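Local coordinates for cysteine protease-like VirA (Shigella flexneri, PDB 3EB8), which acts as a secreted virulence effector required for entry into epithelial cells and for intra- and intercellular spreading, although its proposed alpha-tubulin protease activity is disputed, at residues 222-228 and 298-302; 201-205 and 216-220; 185-191 and 332-336. Numbering follows the deposited sequence.

Contact 1: residues 222-228 and 298-302; sequences LFQDPAF and RAYEV
Tyr300, the first residue of a strand (phi/psi -130/139), drives its ring against the start of a helix. Residues 222-225 form the turn before that helix, with Phe223 at a positive phi of 86°; Asp225 is the N-cap and 226-228 are helical. CA atoms pair Ala227 with Ala299 (7.0 Å) and Phe228 with Tyr300 (6.8 Å). With chi1 t and chi2 near -6°, Asp225 places OD1 2.9 Å from Ala227 N, the capping bond, and OD2 2.7 Å from Tyr300 OH, which donates a hydrogen bond to it. The same OD2 lies 3.6 Å from Arg298 NE in a salt bridge. Arg298 (t, t, p) extends along Leu222, whose CD2 sits over one face of the guanidinium, 3.5 Å from NH1, while NH2 bonds Ser221 OG. Tyr300 is m with chi2 98°; its face receives the edge of Phe228 (t, chi2 79°) in a T-shaped stack, centroids 5.5 Å apart and planes at 69°. Ala227 CB and Leu222 CD2 approach Tyr300 CE1 and CE2 at 4.0 and 3.6 Å. Phe160 of strand 157-160 touches Leu222, Phe228 and Tyr300, so helix 226-234 is docked where strand 300-312 begins, with Phe223 turned away toward Ile201 of helix 194-204.

Contact 2: residues 201-205 and 216-220; sequences INSNF and KLLFT
Three residues, Lys216, Ile201 and Phe205, carry most of this interface between consecutive helices. Residues 201-203 are helical and close to the C-terminal end of helix 194-204; Phe205 has left helical geometry (phi/psi -134/82), and 216-220 are helical throughout. The closest CA pair is Ile201 with Lys216, 6.3 Å apart. Lys216 (m, t, m, t) starts sideways but reaches across, its CG 3.7 Å from Phe205 CB, to donate a hydrogen bond from NZ to Asn202 OD1 at 2.8 Å. Ile201 (m, t) points toward the partner helix: its CG2 lies 3.9 Å from Lys216 CB, and its CD1 lies 3.4 Å from Phe219 O and 3.2 Å from Thr220 OG1. Phe205 (m, chi2 125°) meets Phe219 (m, chi2 128°) at 3.7 Å between Phe205 CE1 and Phe219 CD1, an oblique ring contact. Thr220 also touches Val197 and Tyr194, one and two turns before Ile201, so the two helices run back along each other as an alpha-helical hairpin within the tubulin-binding region. Thr220 OG1 donates to Lys216 O of its own helix at 2.7 Å. The joint is thus chiefly apolar, and the lysine serves it twice, by its aliphatic stem and by one hydrogen bond from its ammonium group to Asn202.

Contact 3: residues 185-191 and 332-336; sequences SKKELQM and LPSSE
Ser185 opens an irregular segment that passes residues 332-335 in the reverse direction, the end-to-end vectors lying 169° apart. Its carbonyl O comes within 3.2 Å of Ser335 OG, but that hydroxyl is hydrogen-bonded to Phe137 O. From Lys187 the chain becomes extended; Lys187 O accepts from Trp141 NE1 and lies 3.9 Å from Ser334 CB. Glu188 (phi/psi -106/128) has its CA 4.4 Å from that of Ser334. Its CB packs on Ser334 CB at 3.7 Å, the extended t, t side chain brings OE2 to 3.8 Å from Leu332 CD1, and its CA makes a CA-H...O contact with Pro333 O at 3.5 Å. Opposite this point the partner folds into an inverse gamma turn centred on Pro333 (phi/psi -72/77), closed by Ser334 N to Leu332 O at 2.8 Å; Ser334 then serves as N-cap of helix 335-341, its p rotamer turning OG to Gly337 N. Leu189 binds the carbonyl of the turn's central residue, its N donating to Pro333 O at 3.0 Å and a nearly straight 172°. Its CB meets Pro333 CB at 3.9 Å, while its side chain (m, t) also packs on Ile179, Ile183 and Ile229. Met191, with all three chi angles m, curls SD to 4.1 Å from Pro333 CG and touches Pro226 and Ile229 of helix 226-234.

From the N terminus, 185-191 comes first, and its partner 332-336 arrives only near the end of the chain, so contact 3 closes the longest loop and encloses the other two. Within it, contact 2 closes a short hairpin of helices 194-204 and 210-221. Contact 1 follows in series, carrying helix 226-234 to strand 300-312 across a loop that includes the unmodelled residues 285-297. No loops cross. Contacts 1 and 2 meet where Phe223 CD2 lies 4.0 Å from Ile201 CD1; contacts 1 and 3 meet where Met191 and Pro333 pack on Pro226. Contacts 2 and 3 stay about 8 Å apart at their nearest atoms. Together they tie the tubulin-binding region to the mixed sheet and to helix 335-341.

Contact 1: residues 222-228 and 298-302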
loop_
_atom_site.group_PDB
_atom_site.type_symbol
_atom_site.label_atom_id
_atom_site.label_comp_id
_atom_site.label_asym_id
_atom_site.label_seq_id
_atom_site.Cartn_x
_atom_site.Cartn_y
_atom_site.Cartn_z
ATOM N N LEU A 222 10.496 18.813 -2.370
ATOM C CA LEU A 222 9.647 18.099 -1.423
ATOM C C LEU A 222 10.413 18.331 -0.139
ATOM O O LEU A 222 11.532 18.820 -0.183
ATOM C CB LEU A 222 9.605 16.615 -1.734
ATOM C CG LEU A 222 9.336 16.128 -3.155
ATOM C CD1 LEU A 222 9.658 14.628 -3.276
ATOM C CD2 LEU A 222 7.902 16.410 -3.536
ATOM N N PHE A 223 9.844 18.001 0.997
ATOM C CA PHE A 223 10.555 18.176 2.275
ATOM C C PHE A 223 10.356 19.589 2.808
ATOM O O PHE A 223 10.320 19.806 4.016
ATOM C CB PHE A 223 12.061 17.881 2.168
ATOM C CG PHE A 223 12.418 16.406 2.183
ATOM C CD1 PHE A 223 11.580 15.454 1.614
ATOM C CD2 PHE A 223 13.622 15.978 2.732
ATOM C CE1 PHE A 223 11.929 14.113 1.615
ATOM C CE2 PHE A 223 13.975 14.621 2.742
ATOM C CZ PHE A 223 13.123 13.696 2.179
ATOM N N GLN A 224 10.254 20.545 1.891
ATOM C CA GLN A 224 9.799 21.880 2.227
ATOM C C GLN A 224 8.322 22.035 1.871
ATOM O O GLN A 224 7.725 23.069 2.128
ATOM C CB GLN A 224 10.611 22.940 1.480
ATOM C CG GLN A 224 12.087 22.940 1.834
ATOM C CD GLN A 224 12.836 23.999 1.069
ATOM O OE1 GLN A 224 13.475 23.716 0.045
ATOM N NE2 GLN A 224 12.731 25.242 1.534
ATOM N N ASP A 225 7.734 21.019 1.259
ATOM C CA ASP A 225 6.333 21.104 0.916
ATOM C C ASP A 225 5.494 20.491 2.046
ATOM O O ASP A 225 5.516 19.286 2.257
ATOM C CB ASP A 225 6.069 20.421 -0.431
ATOM C CG ASP A 225 4.631 20.513 -0.857
ATOM O OD1 ASP A 225 3.790 21.003 -0.069
ATOM O OD2 ASP A 225 4.341 20.090 -1.986
ATOM N N PRO A 226 4.741 21.332 2.776
ATOM C CA PRO A 226 3.966 20.832 3.912
ATOM C C PRO A 226 2.961 19.777 3.470
ATOM O O PRO A 226 2.622 18.892 4.236
ATOM C CB PRO A 226 3.244 22.073 4.430
ATOM C CG PRO A 226 3.993 23.229 3.860
ATOM C CD PRO A 226 4.495 22.760 2.529
ATOM N N ALA A 227 2.500 19.849 2.237
ATOM C CA ALA A 227 1.561 18.851 1.783
ATOM C C ALA A 227 2.275 17.509 1.676
ATOM O O ALA A 227 1.705 16.471 1.974
ATOM C CB ALA A 227 0.936 19.246 0.451
ATOM N N PHE A 228 3.539 17.545 1.266
ATOM C CA PHE A 228 4.331 16.334 1.210
ATOM C C PHE A 228 4.601 15.767 2.616
ATOM O O PHE A 228 4.461 14.568 2.849
ATOM C CB PHE A 228 5.652 16.535 0.462
ATOM C CG PHE A 228 6.509 15.309 0.475
ATOM C CD1 PHE A 228 6.248 14.261 -0.399
ATOM C CD2 PHE A 228 7.516 15.161 1.423
ATOM C CE1 PHE A 228 7.006 13.090 -0.350
ATOM C CE2 PHE A 228 8.284 14.002 1.471
ATOM C CZ PHE A 228 8.032 12.959 0.588
ATOM N N ARG A 298 0.807 21.940 -5.869
ATOM C CA ARG A 298 1.264 20.539 -6.013
ATOM C C ARG A 298 0.721 19.525 -4.988
ATOM O O ARG A 298 0.962 19.663 -3.794
ATOM C CB ARG A 298 2.789 20.445 -6.020
ATOM C CG ARG A 298 3.279 19.007 -6.166
ATOM C CD ARG A 298 4.777 18.936 -6.363
ATOM N NE ARG A 298 5.475 19.704 -5.338
ATOM C CZ ARG A 298 6.788 19.673 -5.147
ATOM N NH1 ARG A 298 7.550 18.893 -5.906
ATOM N NH2 ARG A 298 7.338 20.414 -4.192
ATOM N N ALA A 299 0.020 18.499 -5.489
ATOM C CA ALA A 299 -0.687 17.501 -4.671
ATOM C C ALA A 299 -0.051 16.102 -4.731
ATOM O O ALA A 299 0.771 15.824 -5.602
ATOM C CB ALA A 299 -2.163 17.428 -5.069
ATOM N N TYR A 300 -0.447 15.222 -3.809
ATOM C CA TYR A 300 0.196 13.906 -3.680
ATOM C C TYR A 300 -0.782 12.740 -3.652
ATOM O O TYR A 300 -1.845 12.805 -3.033
ATOM C CB TYR A 300 1.142 13.868 -2.468
ATOM C CG TYR A 300 2.241 14.903 -2.580
ATOM C CD1 TYR A 300 2.145 16.137 -1.918
ATOM C CD2 TYR A 300 3.362 14.672 -3.383
ATOM C CE1 TYR A 300 3.132 17.097 -2.046
ATOM C CE2 TYR A 300 4.355 15.622 -3.513
ATOM C CZ TYR A 300 4.235 16.831 -2.842
ATOM O OH TYR A 300 5.220 17.778 -2.971
ATOM N N GLU A 301 -0.423 11.673 -4.346
ATOM C CA GLU A 301 -1.127 10.410 -4.211
ATOM C C GLU A 301 -0.314 9.535 -3.272
ATOM O O GLU A 301 0.890 9.331 -3.473
ATOM C CB GLU A 301 -1.299 9.741 -5.574
ATOM C CG GLU A 301 -1.940 10.672 -6.600
ATOM C CD GLU A 301 -1.811 10.201 -8.050
ATOM O OE1 GLU A 301 -2.684 10.580 -8.867
ATOM O OE2 GLU A 301 -0.844 9.472 -8.374
ATOM N N VAL A 302 -0.963 9.031 -2.233
ATOM C CA VAL A 302 -0.303 8.128 -1.301
ATOM C C VAL A 302 -0.888 6.720 -1.404
ATOM O O VAL A 302 -2.110 6.541 -1.508
ATOM C CB VAL A 302 -0.483 8.623 0.139
ATOM C CG1 VAL A 302 0.152 7.666 1.127
ATOM C CG2 VAL A 302 0.067 10.029 0.276
#

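Contact 2: residues 201-205 and 216-220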
loop_
_atom_site.group_PDB
_atom_site.type_symbol
_atom_site.label_atom_id
_atom_site.label_comp_id
_atom_site.label_asym_id
_atom_site.label_seq_id
_atom_site.Cartn_x
_atom_site.Cartn_y
_atom_site.Cartn_z
ATOM N N ILE A 201 19.745 16.270 3.515
ATOM C CA ILE A 201 19.779 15.738 2.163
ATOM C C ILE A 201 21.214 15.470 1.755
ATOM O O ILE A 201 21.540 14.371 1.297
ATOM C CB ILE A 201 19.064 16.688 1.167
ATOM C CG1 ILE A 201 17.566 16.381 1.178
ATOM C CG2 ILE A 201 19.613 16.539 -0.250
ATOM C CD1 ILE A 201 16.701 17.537 0.756
ATOM N N ASN A 202 22.073 16.466 1.960
ATOM C CA ASN A 202 23.486 16.323 1.630
ATOM C C ASN A 202 24.228 15.318 2.509
ATOM O O ASN A 202 25.143 14.647 2.035
ATOM C CB ASN A 202 24.185 17.681 1.597
ATOM C CG ASN A 202 24.111 18.331 0.227
ATOM O OD1 ASN A 202 24.434 17.702 -0.785
ATOM N ND2 ASN A 202 23.677 19.584 0.183
ATOM N N SER A 203 23.815 15.197 3.771
ATOM C CA SER A 203 24.369 14.167 4.653
ATOM C C SER A 203 24.084 12.764 4.117
ATOM O O SER A 203 24.887 11.856 4.290
ATOM C CB SER A 203 23.798 14.286 6.076
ATOM O OG SER A 203 24.452 15.292 6.837
ATOM N N ASN A 204 22.932 12.594 3.473
ATOM C CA ASN A 204 22.462 11.264 3.067
ATOM C C ASN A 204 22.643 10.945 1.598
ATOM O O ASN A 204 22.293 9.852 1.157
ATOM C CB ASN A 204 20.986 11.058 3.438
ATOM C CG ASN A 204 20.799 10.742 4.902
ATOM O OD1 ASN A 204 21.114 9.639 5.353
ATOM N ND2 ASN A 204 20.302 11.718 5.661
ATOM N N PHE A 205 23.172 11.903 0.850
ATOM C CA PHE A 205 23.458 11.707 -0.567
ATOM C C PHE A 205 24.861 12.220 -0.916
ATOM O O PHE A 205 25.019 13.332 -1.417
ATOM C CB PHE A 205 22.404 12.403 -1.433
ATOM C CG PHE A 205 21.085 11.675 -1.499
ATOM C CD1 PHE A 205 19.902 12.322 -1.165
ATOM C CD2 PHE A 205 21.021 10.357 -1.903
ATOM C CE1 PHE A 205 18.676 11.661 -1.233
ATOM C CE2 PHE A 205 19.801 9.689 -1.969
ATOM C CZ PHE A 205 18.630 10.345 -1.632
ATOM N N LYS A 216 18.748 14.766 -5.148
ATOM C CA LYS A 216 18.993 15.714 -4.074
ATOM C C LYS A 216 18.059 16.899 -4.255
ATOM O O LYS A 216 17.476 17.409 -3.292
ATOM C CB LYS A 216 20.447 16.195 -4.089
ATOM C CG LYS A 216 21.462 15.138 -3.732
ATOM C CD LYS A 216 22.768 15.773 -3.272
ATOM C CE LYS A 216 23.104 17.010 -4.088
ATOM N NZ LYS A 216 24.308 17.730 -3.573
ATOM N N LEU A 217 17.927 17.315 -5.513
ATOM C CA LEU A 217 17.148 18.480 -5.894
ATOM C C LEU A 217 15.684 18.196 -5.641
ATOM O O LEU A 217 14.971 19.002 -5.047
ATOM C CB LEU A 217 17.337 18.750 -7.378
ATOM C CG LEU A 217 17.520 20.202 -7.765
ATOM C CD1 LEU A 217 18.923 20.654 -7.336
ATOM C CD2 LEU A 217 17.317 20.331 -9.261
ATOM N N LEU A 218 15.256 17.032 -6.108
ATOM C CA LEU A 218 13.888 16.584 -5.970
ATOM C C LEU A 218 13.472 16.590 -4.502
ATOM O O LEU A 218 12.465 17.201 -4.128
ATOM C CB LEU A 218 13.758 15.179 -6.555
ATOM C CG LEU A 218 12.386 14.514 -6.518
ATOM C CD1 LEU A 218 11.365 15.465 -7.113
ATOM C CD2 LEU A 218 12.425 13.196 -7.292
ATOM N N PHE A 219 14.252 15.915 -3.663
ATOM C CA PHE A 219 13.891 15.811 -2.258
ATOM C C PHE A 219 14.072 17.120 -1.514
ATOM O O PHE A 219 13.485 17.313 -0.469
ATOM C CB PHE A 219 14.640 14.672 -1.555
ATOM C CG PHE A 219 14.334 13.328 -2.128
ATOM C CD1 PHE A 219 15.347 12.478 -2.525
ATOM C CD2 PHE A 219 13.017 12.937 -2.332
ATOM C CE1 PHE A 219 15.055 11.236 -3.085
ATOM C CE2 PHE A 219 12.720 11.694 -2.886
ATOM C CZ PHE A 219 13.746 10.844 -3.261
ATOM N N THR A 220 14.885 18.018 -2.049
ATOM C CA THR A 220 15.036 19.326 -1.420
ATOM C C THR A 220 13.747 20.125 -1.540
ATOM O O THR A 220 13.327 20.791 -0.600
ATOM C CB THR A 220 16.207 20.133 -2.026
ATOM O OG1 THR A 220 17.449 19.531 -1.639
ATOM C CG2 THR A 220 16.180 21.567 -1.523
#

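Contact 3: residues 185-191 and 332-336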
loop_
_atom_site.group_PDB
_atom_site.type_symbol
_atom_site.label_atom_id
_atom_site.label_comp_id
_atom_site.label_asym_id
_atom_site.label_seq_id
_atom_site.Cartn_x
_atom_site.Cartn_y
_atom_site.Cartn_z
ATOM N N SER A 185 0.510 15.361 20.597
ATOM C CA SER A 185 -0.274 14.825 19.508
ATOM C C SER A 185 -0.903 15.919 18.654
ATOM O O SER A 185 -0.969 15.795 17.438
ATOM C CB SER A 185 -1.371 13.932 20.088
ATOM O OG SER A 185 -2.494 14.705 20.483
ATOM N N LYS A 186 -1.361 16.985 19.306
ATOM C CA LYS A 186 -2.093 18.067 18.649
ATOM C C LYS A 186 -1.180 19.044 17.909
ATOM O O LYS A 186 -1.654 19.891 17.154
ATOM C CB LYS A 186 -2.911 18.857 19.676
ATOM C CG LYS A 186 -4.228 18.232 20.105
ATOM C CD LYS A 186 -4.992 19.209 21.005
ATOM C CE LYS A 186 -6.397 18.721 21.356
ATOM N NZ LYS A 186 -7.200 19.771 22.064
ATOM N N LYS A 187 0.123 18.946 18.140
ATOM C CA LYS A 187 1.041 19.886 17.534
ATOM C C LYS A 187 0.951 19.896 16.002
ATOM O O LYS A 187 0.681 18.870 15.353
ATOM C CB LYS A 187 2.477 19.602 17.980
ATOM C CG LYS A 187 3.479 20.671 17.564
ATOM C CD LYS A 187 4.545 20.857 18.631
ATOM C CE LYS A 187 5.182 22.235 18.558
ATOM N NZ LYS A 187 5.886 22.607 19.829
ATOM N N GLU A 188 1.169 21.080 15.438
ATOM C CA GLU A 188 1.281 21.246 13.998
ATOM C C GLU A 188 2.751 21.471 13.716
ATOM O O GLU A 188 3.387 22.321 14.346
ATOM C CB GLU A 188 0.453 22.439 13.510
ATOM C CG GLU A 188 0.688 22.807 12.043
ATOM C CD GLU A 188 -0.211 23.948 11.559
ATOM O OE1 GLU A 188 0.321 24.937 11.002
ATOM O OE2 GLU A 188 -1.451 23.850 11.730
ATOM N N LEU A 189 3.290 20.692 12.787
ATOM C CA LEU A 189 4.712 20.709 12.511
ATOM C C LEU A 189 5.097 21.994 11.826
ATOM O O LEU A 189 4.456 22.397 10.858
ATOM C CB LEU A 189 5.083 19.543 11.606
ATOM C CG LEU A 189 4.820 18.135 12.125
ATOM C CD1 LEU A 189 5.335 17.096 11.110
ATOM C CD2 LEU A 189 5.460 17.959 13.492
ATOM N N GLN A 190 6.148 22.637 12.320
ATOM C CA GLN A 190 6.721 23.779 11.617
ATOM C C GLN A 190 7.614 23.251 10.518
ATOM O O GLN A 190 8.395 22.326 10.731
ATOM C CB GLN A 190 7.518 24.673 12.566
ATOM C CG GLN A 190 6.658 25.584 13.422
ATOM C CD GLN A 190 7.392 26.069 14.655
ATOM O OE1 GLN A 190 8.585 25.803 14.825
ATOM N NE2 GLN A 190 6.683 26.780 15.528
ATOM N N MET A 191 7.496 23.840 9.339
ATOM C CA MET A 191 8.204 23.343 8.171
ATOM C C MET A 191 9.683 23.716 8.189
ATOM O O MET A 191 10.064 24.748 8.744
ATOM C CB MET A 191 7.516 23.842 6.899
ATOM C CG MET A 191 6.203 23.118 6.629
ATOM S SD MET A 191 6.456 21.331 6.553
ATOM C CE MET A 191 7.807 21.287 5.364
ATOM N N LEU A 332 -1.902 21.089 5.889
ATOM C CA LEU A 332 -0.974 21.352 6.984
ATOM C C LEU A 332 -0.682 20.085 7.782
ATOM O O LEU A 332 -1.590 19.310 8.070
ATOM C CB LEU A 332 -1.511 22.458 7.899
ATOM C CG LEU A 332 -1.733 23.802 7.194
ATOM C CD1 LEU A 332 -2.347 24.799 8.159
ATOM C CD2 LEU A 332 -0.436 24.334 6.570
ATOM N N PRO A 333 0.596 19.871 8.132
ATOM C CA PRO A 333 1.026 18.692 8.871
ATOM C C PRO A 333 0.562 18.744 10.332
ATOM O O PRO A 333 1.352 19.052 11.212
ATOM C CB PRO A 333 2.561 18.764 8.794
ATOM C CG PRO A 333 2.878 19.815 7.833
ATOM C CD PRO A 333 1.726 20.751 7.808
ATOM N N SER A 334 -0.714 18.461 10.565
ATOM C CA SER A 334 -1.258 18.319 11.901
ATOM C C SER A 334 -2.435 17.361 11.836
ATOM O O SER A 334 -2.963 17.081 10.768
ATOM C CB SER A 334 -1.735 19.670 12.454
ATOM O OG SER A 334 -2.944 20.083 11.830
ATOM N N SER A 335 -2.847 16.868 12.991
ATOM C CA SER A 335 -4.016 16.018 13.080
ATOM C C SER A 335 -5.280 16.709 12.540
ATOM O O SER A 335 -6.107 16.070 11.907
ATOM C CB SER A 335 -4.201 15.586 14.530
ATOM O OG SER A 335 -2.948 15.155 15.030
ATOM N N GLU A 336 -5.439 18.005 12.792
ATOM C CA GLU A 336 -6.550 18.747 12.178
ATOM C C GLU A 336 -6.409 18.786 10.652
ATOM O O GLU A 336 -7.342 18.447 9.937
ATOM C CB GLU A 336 -6.706 20.182 12.742
ATOM C CG GLU A 336 -7.811 20.983 12.026
ATOM C CD GLU A 336 -8.123 22.313 12.662
ATOM O OE1 GLU A 336 -8.736 23.180 11.986
ATOM O OE2 GLU A 336 -7.772 22.488 13.845
#